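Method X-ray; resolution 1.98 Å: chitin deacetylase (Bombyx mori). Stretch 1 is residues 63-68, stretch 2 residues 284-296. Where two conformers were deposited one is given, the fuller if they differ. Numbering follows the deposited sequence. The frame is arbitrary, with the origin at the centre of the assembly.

Stretch 1 (63-68) KRKNPN
Stretch 2, residues 284-296: FLYWIDEILQSHN

This is a small contact, 380 Å² summed over both sides, in which an irregular strip of chain lies along a helix and is held by one bidentate arginine-aspartate salt bridge, with leucine and proline packing further along. Residues 63-68 form neither helix nor strand; residues 284-294 are helical, continuing a helix that begins earlier, and His 295 is the first to leave helical phi/psi, at -123/118.

Both segments advance in the same sense. CA of Arg 64 lies 7.3 Å from CA of Asp 289, CA of Asn 66 lies 6.9 Å from CA of Leu 292, and CA of Pro 67 comes within 5.4 Å of CA of Asn 296. Arg 64 (-96/116) and Lys 65 (-125/142) are extended, so their CA-to-CB bonds alternate, the first toward the helix and the second away.

Arg 64 has the largest covered area of any residue here, 112 Å². With chi1 m and chi2 and chi3 t, its chain reaches out to Asp 289, whose m rotamer brings the carboxylate nearer. NE of Arg 64 donates to OD1 of Asp 289 at 2.7 Å, and NH2 of Arg 64 donates to OD2 of Asp 289 at 3.0 Å, with N-H...O angles of 153° and 165°. The acid meets the guanidinium at its edge, leaving a face for CD2 of Leu 285; NH1 is satisfied elsewhere in the structure. The aliphatic part packs too: CD of Arg 64 is 4.0 Å from CG2 of Ile 288, and CB of Arg 64 is 3.7 Å from CD1 of Leu 292.

Leu 292 (m, t) starts sideways, but its end comes nearer, and its CD2 sits 3.4 Å from the backbone O of Lys 65. Beyond the helix, Pro 67 (-62/-14, C-gamma exo) places CG 3.3 Å from the backbone O of Asn 296, a contact with main chain rather than side chain.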

ATOM      1  N   LYS A  63       6.427   0.041 -20.682  1.00 37.11           N
ATOM      2  CA  LYS A  63       6.196   1.149 -21.598  1.00 36.85           C
ATOM      3  C   LYS A  63       5.517   2.352 -20.953  1.00 42.23           C
ATOM      4  O   LYS A  63       5.420   3.400 -21.598  1.00 42.39           O
ATOM      5  CB  LYS A  63       5.326   0.694 -22.776  1.00 39.31           C
ATOM      6  CG  LYS A  63       5.742  -0.632 -23.389  1.00 51.73           C
ATOM      7  CD  LYS A  63       6.137  -0.477 -24.848  1.00 59.21           C
ATOM      8  CE  LYS A  63       6.198  -1.832 -25.540  1.00 56.45           C
ATOM      9  NZ  LYS A  63       4.843  -2.429 -25.666  1.00 57.84           N
ATOM     10  N   ARG A  64       4.999   2.224 -19.734  1.00 29.51           N
ATOM     11  CA  ARG A  64       4.349   3.332 -19.038  1.00 25.49           C
ATOM     12  C   ARG A  64       5.393   3.951 -18.118  1.00 26.75           C
ATOM     13  O   ARG A  64       5.904   3.279 -17.219  1.00 23.50           O
ATOM     14  CB  ARG A  64       3.121   2.847 -18.265  1.00 25.76           C
ATOM     15  CG  ARG A  64       2.091   2.156 -19.172  1.00 25.47           C
ATOM     16  CD  ARG A  64       0.793   1.720 -18.481  1.00 18.80           C
ATOM     17  NE  ARG A  64      -0.263   1.612 -19.490  1.00 21.47           N
ATOM     18  CZ  ARG A  64      -0.670   0.481 -20.053  1.00 23.45           C
ATOM     19  NH1 ARG A  64      -0.159  -0.698 -19.661  1.00 27.15           N
ATOM     20  NH2 ARG A  64      -1.613   0.536 -20.992  1.00 23.22           N
ATOM     21  N   LYS A  65       5.748   5.212 -18.375  1.00 21.39           N
ATOM     22  CA  LYS A  65       6.864   5.858 -17.696  1.00 23.94           C
ATOM     23  C   LYS A  65       6.400   7.143 -17.034  1.00 19.80           C
ATOM     24  O   LYS A  65       5.590   7.876 -17.600  1.00 24.53           O
ATOM     25  CB  LYS A  65       8.004   6.207 -18.668  1.00 26.61           C
ATOM     26  CG  LYS A  65       8.373   5.114 -19.632  1.00 35.16           C
ATOM     27  CD  LYS A  65       9.506   4.282 -19.102  1.00 33.91           C
ATOM     28  CE  LYS A  65      10.056   3.368 -20.195  1.00 28.78           C
ATOM     29  NZ  LYS A  65      10.854   2.317 -19.565  1.00 28.93           N
ATOM     30  N   ASN A  66       6.936   7.410 -15.845  1.00 21.13           N
ATOM     31  CA  ASN A  66       6.737   8.676 -15.150  1.00 19.82           C
ATOM     32  C   ASN A  66       7.513   9.789 -15.862  1.00 26.47           C
ATOM     33  O   ASN A  66       8.324   9.514 -16.742  1.00 21.37           O
ATOM     34  CB  ASN A  66       7.213   8.549 -13.711  1.00 21.86           C
ATOM     35  CG  ASN A  66       6.217   7.817 -12.839  1.00 21.28           C
ATOM     36  OD1 ASN A  66       5.006   7.959 -13.014  1.00 19.90           O
ATOM     37  ND2 ASN A  66       6.719   7.054 -11.889  1.00 17.96           N
ATOM     38  N   PRO A  67       7.298  11.056 -15.486  1.00 27.83           N
ATOM     39  CA  PRO A  67       8.019  12.154 -16.169  1.00 26.87           C
ATOM     40  C   PRO A  67       9.530  12.092 -16.016  1.00 32.18           C
ATOM     41  O   PRO A  67      10.229  12.784 -16.768  1.00 29.08           O
ATOM     42  CB  PRO A  67       7.446  13.417 -15.512  1.00 25.59           C
ATOM     43  CG  PRO A  67       6.075  13.010 -15.044  1.00 21.97           C
ATOM     44  CD  PRO A  67       6.247  11.572 -14.592  1.00 21.09           C
ATOM     45  N   ASN A  68      10.059  11.286 -15.088  1.00 24.21           N
ATOM     46  CA  ASN A  68      11.497  11.091 -14.949  1.00 21.39           C
ATOM     47  C   ASN A  68      12.036  10.017 -15.879  1.00 26.36           C
ATOM     48  O   ASN A  68      13.205   9.643 -15.755  1.00 28.39           O
ATOM     49  CB  ASN A  68      11.854  10.737 -13.494  1.00 24.18           C
ATOM     50  CG  ASN A  68      11.197   9.449 -13.027  1.00 24.82           C
ATOM     51  OD1 ASN A  68      10.476   8.794 -13.780  1.00 22.63           O
ATOM     52  ND2 ASN A  68      11.452   9.075 -11.782  1.00 26.47           N
ATOM     53  N   PHE A 284      -9.220   1.720 -16.868  1.00 22.96           N
ATOM     54  CA  PHE A 284      -8.103   2.094 -16.011  1.00 22.81           C
ATOM     55  C   PHE A 284      -6.852   2.365 -16.842  1.00 22.24           C
ATOM     56  O   PHE A 284      -6.143   3.354 -16.620  1.00 23.86           O
ATOM     57  CB  PHE A 284      -7.842   0.973 -15.000  1.00 22.54           C
ATOM     58  CG  PHE A 284      -6.746   1.270 -14.015  1.00 21.92           C
ATOM     59  CD1 PHE A 284      -6.681   2.497 -13.369  1.00 24.52           C
ATOM     60  CD2 PHE A 284      -5.796   0.313 -13.723  1.00 24.69           C
ATOM     61  CE1 PHE A 284      -5.669   2.769 -12.448  1.00 28.21           C
ATOM     62  CE2 PHE A 284      -4.779   0.571 -12.800  1.00 27.90           C
ATOM     63  CZ  PHE A 284      -4.721   1.804 -12.162  1.00 29.34           C
ATOM     64  N   LEU A 285      -6.541   1.469 -17.772  1.00 22.03           N
ATOM     65  CA  LEU A 285      -5.366   1.658 -18.611  1.00 23.48           C
ATOM     66  C   LEU A 285      -5.527   2.879 -19.519  1.00 25.25           C
ATOM     67  O   LEU A 285      -4.579   3.659 -19.691  1.00 26.03           O
ATOM     68  CB  LEU A 285      -5.112   0.393 -19.421  1.00 24.08           C
ATOM     69  CG  LEU A 285      -4.779  -0.808 -18.529  1.00 29.26           C
ATOM     70  CD1 LEU A 285      -4.429  -2.028 -19.350  1.00 25.37           C
ATOM     71  CD2 LEU A 285      -3.638  -0.449 -17.556  1.00 26.26           C
ATOM     72  N   TYR A 286      -6.711   3.060 -20.105  1.00 22.12           N
ATOM     73  CA  TYR A 286      -6.964   4.268 -20.881  1.00 25.30           C
ATOM     74  C   TYR A 286      -6.672   5.507 -20.046  1.00 30.16           C
ATOM     75  O   TYR A 286      -5.974   6.430 -20.494  1.00 23.79           O
ATOM     76  CB  TYR A 286      -8.410   4.277 -21.375  1.00 28.34           C
ATOM     77  CG  TYR A 286      -8.722   5.442 -22.281  1.00 29.20           C
ATOM     78  CD1 TYR A 286      -9.005   6.696 -21.753  1.00 30.42           C
ATOM     79  CD2 TYR A 286      -8.731   5.290 -23.661  1.00 28.50           C
ATOM     80  CE1 TYR A 286      -9.280   7.776 -22.574  1.00 35.74           C
ATOM     81  CE2 TYR A 286      -9.014   6.363 -24.496  1.00 32.68           C
ATOM     82  CZ  TYR A 286      -9.280   7.604 -23.947  1.00 35.42           C
ATOM     83  OH  TYR A 286      -9.557   8.688 -24.767  1.00 37.53           O
ATOM     84  N   TRP A 287      -7.197   5.535 -18.818  1.00 25.69           N
ATOM     85  CA  TRP A 287      -6.978   6.663 -17.922  1.00 24.13           C
ATOM     86  C   TRP A 287      -5.496   6.869 -17.628  1.00 24.62           C
ATOM     87  O   TRP A 287      -4.983   7.996 -17.724  1.00 25.26           O
ATOM     88  CB  TRP A 287      -7.764   6.444 -16.626  1.00 24.08           C
ATOM     89  CG  TRP A 287      -7.595   7.556 -15.658  1.00 21.56           C
ATOM     90  CD1 TRP A 287      -8.232   8.776 -15.693  1.00 20.89           C
ATOM     91  CD2 TRP A 287      -6.737   7.583 -14.505  1.00 23.30           C
ATOM     92  NE1 TRP A 287      -7.815   9.551 -14.644  1.00 20.14           N
ATOM     93  CE2 TRP A 287      -6.904   8.846 -13.897  1.00 21.60           C
ATOM     94  CE3 TRP A 287      -5.839   6.663 -13.929  1.00 22.39           C
ATOM     95  CZ2 TRP A 287      -6.220   9.218 -12.747  1.00 21.18           C
ATOM     96  CZ3 TRP A 287      -5.162   7.037 -12.783  1.00 20.79           C
ATOM     97  CH2 TRP A 287      -5.348   8.310 -12.211  1.00 20.45           C
ATOM     98  N   ILE A 288      -4.798   5.805 -17.218  1.00 20.63           N
ATOM     99  CA  ILE A 288      -3.364   5.896 -16.937  1.00 21.46           C
ATOM    100  C   ILE A 288      -2.621   6.482 -18.132  1.00 23.57           C
ATOM    101  O   ILE A 288      -1.775   7.371 -17.987  1.00 22.44           O
ATOM    102  CB  ILE A 288      -2.783   4.514 -16.584  1.00 21.73           C
ATOM    103  CG1 ILE A 288      -3.248   4.055 -15.210  1.00 26.59           C
ATOM    104  CG2 ILE A 288      -1.273   4.568 -16.604  1.00 26.73           C
ATOM    105  CD1 ILE A 288      -2.787   2.612 -14.905  1.00 28.53           C
ATOM    106  N   ASP A 289      -2.882   5.950 -19.316  1.00 22.78           N
ATOM    107  CA  ASP A 289      -2.149   6.398 -20.492  1.00 24.45           C
ATOM    108  C   ASP A 289      -2.487   7.850 -20.823  1.00 27.26           C
ATOM    109  O   ASP A 289      -1.607   8.637 -21.190  1.00 25.08           O
ATOM    110  CB  ASP A 289      -2.461   5.486 -21.667  1.00 24.02           C
ATOM    111  CG  ASP A 289      -1.862   4.106 -21.512  1.00 27.18           C
ATOM    112  OD1 ASP A 289      -0.846   3.954 -20.781  1.00 26.41           O
ATOM    113  OD2 ASP A 289      -2.389   3.179 -22.151  1.00 24.76           O
ATOM    114  N   GLU A 290      -3.745   8.233 -20.643  1.00 22.71           N
ATOM    115  CA  GLU A 290      -4.148   9.609 -20.876  1.00 25.39           C
ATOM    116  C   GLU A 290      -3.514  10.565 -19.864  1.00 29.04           C
ATOM    117  O   GLU A 290      -3.043  11.648 -20.234  1.00 25.39           O
ATOM    118  CB  GLU A 290      -5.671   9.705 -20.843  1.00 27.07           C
ATOM    119  CG  GLU A 290      -6.182  11.103 -21.180  1.00 30.61           C
ATOM    120  CD  GLU A 290      -7.674  11.152 -21.227  1.00 34.43           C
ATOM    121  OE1 GLU A 290      -8.306  10.837 -20.196  1.00 29.58           O
ATOM    122  OE2 GLU A 290      -8.218  11.494 -22.296  1.00 36.45           O
ATOM    123  N   ILE A 291      -3.480  10.178 -18.583  1.00 24.66           N
ATOM    124  CA  ILE A 291      -2.845  11.005 -17.559  1.00 22.01           C
ATOM    125  C   ILE A 291      -1.342  11.131 -17.809  1.00 23.58           C
ATOM    126  O   ILE A 291      -0.774  12.228 -17.717  1.00 23.48           O
ATOM    127  CB  ILE A 291      -3.122  10.425 -16.157  1.00 21.74           C
ATOM    128  CG1 ILE A 291      -4.594  10.612 -15.751  1.00 21.30           C
ATOM    129  CG2 ILE A 291      -2.176  11.033 -15.146  1.00 26.34           C
ATOM    130  CD1 ILE A 291      -4.990  12.041 -15.401  1.00 22.54           C
ATOM    131  N   LEU A 292      -0.669  10.013 -18.104  1.00 22.26           N
ATOM    132  CA  LEU A 292       0.777  10.051 -18.313  1.00 25.80           C
ATOM    133  C   LEU A 292       1.154  10.952 -19.489  1.00 24.62           C
ATOM    134  O   LEU A 292       2.148  11.679 -19.423  1.00 22.99           O
ATOM    135  CB  LEU A 292       1.327   8.637 -18.543  1.00 22.40           C
ATOM    136  CG  LEU A 292       1.433   7.691 -17.324  1.00 20.32           C
ATOM    137  CD1 LEU A 292       1.846   6.309 -17.791  1.00 20.20           C
ATOM    138  CD2 LEU A 292       2.440   8.194 -16.328  1.00 17.19           C
ATOM    139  N   GLN A 293       0.391  10.899 -20.582  1.00 23.55           N
ATOM    140  CA  GLN A 293       0.764  11.699 -21.751  1.00 26.93           C
ATOM    141  C   GLN A 293       0.541  13.188 -21.493  1.00 29.01           C
ATOM    142  O   GLN A 293       1.343  14.025 -21.930  1.00 28.05           O
ATOM    143  CB  GLN A 293      -0.016  11.247 -22.987  1.00 23.97           C
ATOM    144  CG  GLN A 293       0.461  11.893 -24.308  1.00 24.43           C
ATOM    145  CD  GLN A 293      -0.081  13.296 -24.516  1.00 29.58           C
ATOM    146  OE1 GLN A 293      -1.183  13.610 -24.063  1.00 23.18           O
ATOM    147  NE2 GLN A 293       0.696  14.156 -25.210  1.00 24.44           N
ATOM    148  N   SER A 294      -0.518  13.536 -20.772  1.00 24.75           N
ATOM    149  CA  SER A 294      -0.906  14.930 -20.653  1.00 22.55           C
ATOM    150  C   SER A 294      -0.278  15.633 -19.462  1.00 28.39           C
ATOM    151  O   SER A 294      -0.346  16.862 -19.392  1.00 30.36           O
ATOM    152  CB  SER A 294      -2.438  15.051 -20.589  1.00 28.60           C
ATOM    153  OG  SER A 294      -2.959  14.494 -19.396  1.00 32.76           O
ATOM    154  N   HIS A 295       0.360  14.910 -18.545  1.00 23.08           N
ATOM    155  CA  HIS A 295       0.865  15.514 -17.319  1.00 26.04           C
ATOM    156  C   HIS A 295       2.355  15.276 -17.190  1.00 28.30           C
ATOM    157  O   HIS A 295       2.804  14.125 -17.081  1.00 25.96           O
ATOM    158  CB  HIS A 295       0.146  14.958 -16.083  1.00 25.15           C
ATOM    159  CG  HIS A 295      -1.187  15.577 -15.851  1.00 24.39           C
ATOM    160  ND1 HIS A 295      -1.354  16.685 -15.051  1.00 23.07           N
ATOM    161  CD2 HIS A 295      -2.414  15.276 -16.346  1.00 25.80           C
ATOM    162  CE1 HIS A 295      -2.631  17.031 -15.047  1.00 24.71           C
ATOM    163  NE2 HIS A 295      -3.293  16.201 -15.833  1.00 27.64           N
ATOM    164  N   ASN A 296       3.119  16.360 -17.179  1.00 24.73           N
ATOM    165  CA  ASN A 296       4.521  16.270 -16.814  0.50 26.15           C
ATOM    166  C   ASN A 296       4.723  16.357 -15.310  1.00 23.93           C
ATOM    167  O   ASN A 296       5.863  16.293 -14.847  1.00 24.72           O
ATOM    168  CB  ASN A 296       5.346  17.358 -17.530  0.50 29.22           C
ATOM    169  CG  ASN A 296       4.932  18.780 -17.160  0.50 31.78           C
ATOM    170  OD1 ASN A 296       4.214  19.013 -16.188  0.50 30.48           O
ATOM    171  ND2 ASN A 296       5.405  19.748 -17.950  0.50 40.36           N
TER